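Local coordinates for sorting nexin GRD19 (Saccharomyces cerevisiae, PDB 1OCS), which binds phosphatidylinositol 3-phosphate through its PX domain and, as part of the prevacuolar retrieval machinery, is required to retain late Golgi membrane proteins, at residues 60-65 and 78-83. Sequence-based numbering, arbitrary orientation.
Sequences YEIICR and VRRRYS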
ATOM      1  N   TYR A  60      -6.786  -5.131   2.361  1.00 16.31           N
ATOM      2  CA  TYR A  60      -5.773  -6.028   1.839  1.00 16.28           C
ATOM      3  C   TYR A  60      -4.555  -6.054   2.736  1.00 17.09           C
ATOM      4  O   TYR A  60      -4.216  -5.055   3.369  1.00 16.49           O
ATOM      5  CB  TYR A  60      -5.359  -5.566   0.439  1.00 16.53           C
ATOM      6  CG  TYR A  60      -6.535  -5.321  -0.480  1.00 17.63           C
ATOM      7  CD1 TYR A  60      -7.368  -4.214  -0.299  1.00 16.51           C
ATOM      8  CD2 TYR A  60      -6.851  -6.226  -1.492  1.00 18.27           C
ATOM      9  CE1 TYR A  60      -8.492  -4.018  -1.098  1.00 16.75           C
ATOM     10  CE2 TYR A  60      -7.972  -6.038  -2.299  1.00 20.12           C
ATOM     11  CZ  TYR A  60      -8.789  -4.936  -2.093  1.00 18.65           C
ATOM     12  OH  TYR A  60      -9.915  -4.769  -2.862  1.00 18.86           O
ATOM     13  N   GLU A  61      -3.894  -7.200   2.786  1.00 16.65           N
ATOM     14  CA  GLU A  61      -2.701  -7.319   3.600  1.00 17.71           C
ATOM     15  C   GLU A  61      -1.454  -6.962   2.797  1.00 16.82           C
ATOM     16  O   GLU A  61      -1.302  -7.359   1.639  1.00 15.79           O
ATOM     17  CB  GLU A  61      -2.555  -8.745   4.142  1.00 19.28           C
ATOM     18  CG  GLU A  61      -1.270  -8.964   4.924  1.00 24.69           C
ATOM     19  CD  GLU A  61      -1.128 -10.388   5.424  1.00 26.02           C
ATOM     20  OE1 GLU A  61      -1.967 -10.816   6.236  1.00 30.31           O
ATOM     21  OE2 GLU A  61      -0.179 -11.077   5.003  1.00 26.71           O
ATOM     22  N   ILE A  62      -0.580  -6.178   3.414  1.00 15.34           N
ATOM     23  CA  ILE A  62       0.677  -5.818   2.791  1.00 15.75           C
ATOM     24  C   ILE A  62       1.745  -6.496   3.645  1.00 15.51           C
ATOM     25  O   ILE A  62       1.791  -6.308   4.861  1.00 15.64           O
ATOM     26  CB  ILE A  62       0.939  -4.297   2.808  1.00 16.78           C
ATOM     27  CG1 ILE A  62      -0.156  -3.555   2.032  1.00 18.08           C
ATOM     28  CG2 ILE A  62       2.301  -4.007   2.171  1.00 17.43           C
ATOM     29  CD1 ILE A  62       0.064  -2.053   1.962  1.00 19.16           C
ATOM     30  N   ILE A  63       2.572  -7.321   3.018  1.00 16.12           N
ATOM     31  CA  ILE A  63       3.647  -7.984   3.740  1.00 17.07           C
ATOM     32  C   ILE A  63       4.937  -7.488   3.109  1.00 16.84           C
ATOM     33  O   ILE A  63       5.107  -7.539   1.888  1.00 15.57           O
ATOM     34  CB  ILE A  63       3.545  -9.529   3.651  1.00 20.07           C
ATOM     35  CG1 ILE A  63       4.766 -10.156   4.332  1.00 23.25           C
ATOM     36  CG2 ILE A  63       3.405  -9.975   2.208  1.00 19.80           C
ATOM     37  CD1 ILE A  63       4.835 -11.669   4.214  1.00 29.88           C
ATOM     38  N   CYS A  64       5.839  -6.992   3.950  1.00 15.69           N
ATOM     39  CA  CYS A  64       7.101  -6.438   3.488  1.00 14.97           C
ATOM     40  C   CYS A  64       8.287  -6.894   4.333  1.00 15.69           C
ATOM     41  O   CYS A  64       8.180  -7.022   5.554  1.00 16.39           O
ATOM     42  CB  CYS A  64       7.005  -4.903   3.515  1.00 13.47           C
ATOM     43  SG  CYS A  64       8.502  -3.983   3.040  1.00 16.19           S
ATOM     44  N   ARG A  65       9.407  -7.158   3.668  1.00 14.01           N
ATOM     45  CA  ARG A  65      10.652  -7.547   4.332  1.00 15.97           C
ATOM     46  C   ARG A  65      11.703  -6.619   3.764  1.00 14.69           C
ATOM     47  O   ARG A  65      11.773  -6.433   2.552  1.00 15.33           O
ATOM     48  CB  ARG A  65      11.060  -8.981   4.003  1.00 17.54           C
ATOM     49  CG  ARG A  65      10.470 -10.042   4.898  1.00 23.88           C
ATOM     50  CD  ARG A  65      11.514 -11.140   5.133  1.00 26.09           C
ATOM     51  NE  ARG A  65      12.182 -11.519   3.888  1.00 22.84           N
ATOM     52  CZ  ARG A  65      13.144 -12.432   3.802  1.00 23.07           C
ATOM     53  NH1 ARG A  65      13.697 -12.709   2.624  1.00 20.10           N
ATOM     54  NH2 ARG A  65      13.549 -13.073   4.892  1.00 21.43           N
ATOM     55  N   VAL A  78       0.692  -5.462   7.615  1.00 18.45           N
ATOM     56  CA  VAL A  78      -0.401  -4.559   7.935  1.00 18.34           C
ATOM     57  C   VAL A  78      -1.549  -4.741   6.951  1.00 17.65           C
ATOM     58  O   VAL A  78      -1.379  -5.348   5.893  1.00 18.26           O
ATOM     59  CB  VAL A  78       0.063  -3.086   7.863  1.00 18.35           C
ATOM     60  CG1 VAL A  78       1.199  -2.841   8.847  1.00 18.16           C
ATOM     61  CG2 VAL A  78       0.513  -2.754   6.433  1.00 17.23           C
ATOM     62  N   ARG A  79      -2.720  -4.222   7.302  1.00 16.49           N
ATOM     63  CA  ARG A  79      -3.869  -4.305   6.413  1.00 17.01           C
ATOM     64  C   ARG A  79      -4.224  -2.892   5.975  1.00 16.53           C
ATOM     65  O   ARG A  79      -4.098  -1.952   6.752  1.00 18.34           O
ATOM     66  CB  ARG A  79      -5.055  -4.971   7.110  1.00 18.41           C
ATOM     67  CG  ARG A  79      -4.824  -6.446   7.338  1.00 20.56           C
ATOM     68  CD  ARG A  79      -6.124  -7.236   7.427  1.00 22.08           C
ATOM     69  NE  ARG A  79      -5.910  -8.566   6.870  1.00 26.93           N
ATOM     70  CZ  ARG A  79      -6.291  -8.947   5.657  1.00 25.65           C
ATOM     71  NH1 ARG A  79      -6.932  -8.109   4.853  1.00 23.35           N
ATOM     72  NH2 ARG A  79      -5.997 -10.164   5.229  1.00 29.15           N
ATOM     73  N   ARG A  80      -4.647  -2.749   4.724  1.00 15.47           N
ATOM     74  CA  ARG A  80      -4.992  -1.447   4.170  1.00 16.42           C
ATOM     75  C   ARG A  80      -6.214  -1.522   3.262  1.00 16.71           C
ATOM     76  O   ARG A  80      -6.331  -2.437   2.439  1.00 15.58           O
ATOM     77  CB  ARG A  80      -3.818  -0.898   3.346  1.00 17.14           C
ATOM     78  CG  ARG A  80      -2.543  -0.648   4.131  1.00 16.89           C
ATOM     79  CD  ARG A  80      -2.688   0.549   5.054  1.00 17.15           C
ATOM     80  NE  ARG A  80      -1.430   0.873   5.729  1.00 17.82           N
ATOM     81  CZ  ARG A  80      -1.172   0.630   7.012  1.00 19.38           C
ATOM     82  NH1 ARG A  80      -2.085   0.046   7.788  1.00 17.83           N
ATOM     83  NH2 ARG A  80      -0.002   0.987   7.526  1.00 17.83           N
ATOM     84  N   ARG A  81      -7.114  -0.554   3.420  1.00 15.80           N
ATOM     85  CA  ARG A  81      -8.312  -0.465   2.587  1.00 16.05           C
ATOM     86  C   ARG A  81      -7.855   0.200   1.300  1.00 15.54           C
ATOM     87  O   ARG A  81      -6.809   0.850   1.269  1.00 13.69           O
ATOM     88  CB  ARG A  81      -9.363   0.453   3.217  1.00 14.16           C
ATOM     89  CG  ARG A  81      -9.962   0.009   4.544  1.00 16.12           C
ATOM     90  CD  ARG A  81     -10.727   1.192   5.139  1.00 16.48           C
ATOM     91  NE  ARG A  81     -11.578   0.856   6.278  1.00 19.18           N
ATOM     92  CZ  ARG A  81     -12.907   0.772   6.229  1.00 21.07           C
ATOM     93  NH1 ARG A  81     -13.593   0.465   7.325  1.00 20.43           N
ATOM     94  NH2 ARG A  81     -13.555   0.992   5.089  1.00 19.72           N
ATOM     95  N   TYR A  82      -8.638   0.055   0.240  1.00 15.22           N
ATOM     96  CA  TYR A  82      -8.290   0.698  -1.015  1.00 15.09           C
ATOM     97  C   TYR A  82      -8.193   2.202  -0.766  1.00 14.64           C
ATOM     98  O   TYR A  82      -7.351   2.884  -1.344  1.00 15.36           O
ATOM     99  CB  TYR A  82      -9.356   0.411  -2.070  1.00 15.72           C
ATOM    100  CG  TYR A  82      -9.026   1.000  -3.416  1.00 18.84           C
ATOM    101  CD1 TYR A  82      -9.516   2.250  -3.794  1.00 17.44           C
ATOM    102  CD2 TYR A  82      -8.201   0.312  -4.306  1.00 18.80           C
ATOM    103  CE1 TYR A  82      -9.192   2.801  -5.032  1.00 19.20           C
ATOM    104  CE2 TYR A  82      -7.871   0.855  -5.541  1.00 22.07           C
ATOM    105  CZ  TYR A  82      -8.368   2.096  -5.896  1.00 21.30           C
ATOM    106  OH  TYR A  82      -8.029   2.625  -7.118  1.00 24.16           O
ATOM    107  N   SER A  83      -9.052   2.720   0.105  1.00 14.93           N
ATOM    108  CA  SER A  83      -9.023   4.149   0.407  1.00 14.25           C
ATOM    109  C   SER A  83      -7.711   4.555   1.082  1.00 15.58           C
ATOM    110  O   SER A  83      -7.277   5.698   0.950  1.00 14.99           O
ATOM    111  CB  SER A  83     -10.216   4.540   1.290  1.00 13.89           C
ATOM    112  OG  SER A  83     -10.264   3.766   2.468  1.00 10.88           O
TER
HETATM  113  O   HOH W   1      -3.528  -9.613   7.967  1.00 34.20           O
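Tyr60 and Arg80 form one antiparallel hydrogen-bonded pair and Ile62 and Val78 the next, with the non-hydrogen-bonded pair Glu61 and Arg79 between them; the N-to-C directions of the two short strand segments lie 137° apart, antiparallel but well twisted. Ile62 N to Val78 O, at 2.7 Å, is the straightest of the four backbone bonds, and Tyr60 and Arg80 bond to each other through N and O in both directions. Arg80 O also lies in the plane of the Tyr60 ring at its edge, 3.4 Å from Tyr60 CD1.

On one face, Arg79 crosses to the neighbouring strand. With CG anti to the carbonyl carbon (chi1 -70°), it reaches across and lays one face of the guanidinium over Glu61; Glu61 CB sits toward the rim of that face, 3.9 Å from Arg79 NH2. The carboxylate makes no direct salt bridge here: a water bridges Glu61 OE1, at 2.6 Å, and Arg79 NE, at 2.8 Å. Arg79 NH1 pairs with Asp59 and NH2 bonds to the carbonyl of Asn42, so one guanidinium ties all three strands of the sheet together. An alanine in place of Arg79 would probably leave Asp59 without its salt-bridge partner and uncover the aliphatic part of Glu61.

The other face carries Tyr60, Ile62, Val78 and Arg80. Ile62 CB meets Val78 CG2 at 4.0 Å, while Ile62 CD1 reaches Arg80 CG at 3.7 Å, the two side chains crossing at about a right angle. Arg80 folds back at chi2 (-71°), bringing its guanidinium face against Val78 CG2; NH1 bonds to its own strand at Arg79 O, and NH2 to the carbonyls of Phe154 and Ala157.

This is the 57-66/75-81 hairpin of the PX-domain sheet, packed against helices 121-139 and 149-156; its second strand leads through Arg81, the N-cap of helix 82-89, to Ser83, both of which bind phosphatidylinositol 3-phosphate.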